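Local coordinates for PorB (Corynebacterium glutamicum, PDB 2VQG), which probably forms an alpha-helical, anion-selective channel through the mycolic-acid outer membrane of the bacterium, at residues G27-A31 against A32-E36. Residues are numbered along the deposited sequence; the frame is centred on the assembly and turned at random.
Sequences GGLKA and AGVLE. With ZN (zinc ion), chain O; CAC (cacodylate ion), chain M.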
loop_
_atom_site.group_PDB
_atom_site.type_symbol
_atom_site.label_atom_id
_atom_site.label_comp_id
_atom_site.label_asym_id
_atom_site.label_seq_id
_atom_site.Cartn_x
_atom_site.Cartn_y
_atom_site.Cartn_z
ATOM N N GLY A 27 -0.444 1.672 11.299
ATOM C CA GLY A 27 -1.376 0.824 12.072
ATOM C C GLY A 27 -2.388 0.157 11.140
ATOM O O GLY A 27 -2.626 -1.066 11.198
ATOM N N GLY A 28 -2.971 0.950 10.247
ATOM C CA GLY A 28 -4.008 0.412 9.352
ATOM C C GLY A 28 -3.470 -0.671 8.412
ATOM O O GLY A 28 -4.148 -1.680 8.194
ATOM N N LEU A 29 -2.255 -0.482 7.888
ATOM C CA LEU A 29 -1.642 -1.470 7.004
ATOM C C LEU A 29 -1.240 -2.735 7.776
ATOM O O LEU A 29 -1.343 -3.842 7.232
ATOM C CB LEU A 29 -0.433 -0.894 6.254
ATOM C CG LEU A 29 -0.749 0.282 5.290
ATOM C CD1 LEU A 29 0.558 0.804 4.736
ATOM C CD2 LEU A 29 -1.673 -0.128 4.155
ATOM N N LYS A 30 -0.789 -2.581 9.025
ATOM C CA LYS A 30 -0.526 -3.756 9.870
ATOM C C LYS A 30 -1.824 -4.504 10.153
ATOM O O LYS A 30 -1.877 -5.736 10.045
ATOM C CB LYS A 30 0.137 -3.378 11.177
ATOM C CG LYS A 30 1.594 -2.880 11.013
ATOM C CD LYS A 30 2.170 -2.462 12.332
ATOM C CE LYS A 30 3.671 -2.238 12.239
ATOM N NZ LYS A 30 4.312 -1.982 13.596
ATOM N N ALA A 31 -2.869 -3.771 10.548
ATOM C CA ALA A 31 -4.159 -4.417 10.888
ATOM C C ALA A 31 -4.794 -5.117 9.686
ATOM O O ALA A 31 -5.534 -6.095 9.848
ATOM C CB ALA A 31 -5.114 -3.394 11.478
ATOM N N ALA A 32 -4.496 -4.603 8.489
ATOM C CA ALA A 32 -4.982 -5.179 7.240
ATOM C C ALA A 32 -4.146 -6.384 6.784
ATOM O O ALA A 32 -4.521 -7.076 5.810
ATOM C CB ALA A 32 -5.010 -4.111 6.145
ATOM N N GLY A 33 -3.043 -6.644 7.476
ATOM C CA GLY A 33 -2.186 -7.799 7.192
ATOM C C GLY A 33 -1.309 -7.667 5.955
ATOM O O GLY A 33 -0.911 -8.679 5.381
ATOM N N VAL A 34 -1.021 -6.431 5.533
ATOM C CA VAL A 34 -0.236 -6.194 4.308
ATOM C C VAL A 34 1.168 -5.643 4.575
ATOM O O VAL A 34 2.088 -5.856 3.777
ATOM C CB VAL A 34 -0.966 -5.288 3.269
ATOM C CG1 VAL A 34 -2.243 -5.955 2.732
ATOM C CG2 VAL A 34 -1.290 -3.880 3.847
ATOM N N LEU A 35 1.351 -4.963 5.701
ATOM C CA LEU A 35 2.662 -4.401 6.030
ATOM C C LEU A 35 3.439 -5.302 6.964
ATOM O O LEU A 35 2.886 -5.763 7.977
ATOM C CB LEU A 35 2.506 -3.014 6.675
ATOM C CG LEU A 35 3.766 -2.249 7.100
ATOM C CD1 LEU A 35 4.632 -1.888 5.911
ATOM C CD2 LEU A 35 3.316 -0.991 7.821
ATOM N N GLU A 36 4.707 -5.533 6.614
ATOM C CA GLU A 36 5.659 -6.243 7.466
ATOM C C GLU A 36 7.086 -5.670 7.430
ATOM O O GLU A 36 7.364 -4.678 6.747
ATOM C CB GLU A 36 5.691 -7.720 7.117
ATOM C CG GLU A 36 6.317 -8.039 5.768
ATOM C CD GLU A 36 6.026 -9.458 5.357
ATOM O OE1 GLU A 36 4.976 -9.993 5.808
ATOM O OE2 GLU A 36 6.831 -10.049 4.587
HETATM ZN ZN ZN O . 5.169 -11.747 4.488
HETATM AS AS CAC M . 7.829 -2.332 12.636
HETATM O O1 CAC M . 8.190 -2.150 10.945
HETATM O O2 CAC M . 6.795 -1.033 13.137
HETATM C C1 CAC M . 6.919 -4.048 12.924
HETATM C C2 CAC M . 9.447 -2.309 13.749
HETATM O O HOH W 1 7.213 -12.786 3.629
#
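Leu-29 O takes two backbone N-H groups as helix 19-31 ends, Val-34 N at 3.1 Å and Leu-35 N at 3.3 Å, while Ala-32 N still bonds to Gly-28 O and Gly-33 N turns back to Lys-30 O at 3.0 Å. Val-34 N approaches Leu-29 O almost head-on (C=O...N 167°), whereas Leu-35 N comes from well above the carbonyl plane. Gly-33, with phi 75°, reverses the chain and lays Leu-35 alongside the last helical turn, its CB 3.6 Å from Leu-29 CB. With Leu-35 CG anti to the backbone N (chi1 180°), the branch runs on along the helix, and CD2 reaches the aliphatic root of Lys-30 at CG, 4.1 Å away. Val-34 CG2 packs beside Leu-29 O, close to the carbonyl plane, and meets Leu-29 CD2 at 3.8 Å; both side chains also rest on Leu-44 of helix 41-52. Beyond CG the Lys-30 chain is extended, and NZ hydrogen-bonds O2 of a cacodylate ion, probably from the crystallisation liquor, at 2.7 Å. Glu-36 points away from the helix and chelates a zinc ion through both carboxylate oxygens, while Gln-39 bonds to its backbone N. Positive phi at Gly-33, with the bonds from Val-34 N to Leu-29 O and from Gly-33 N to Lys-30 O, defines a Schellman motif, here ending helix 19-31 and starting the loop to helix 41-52.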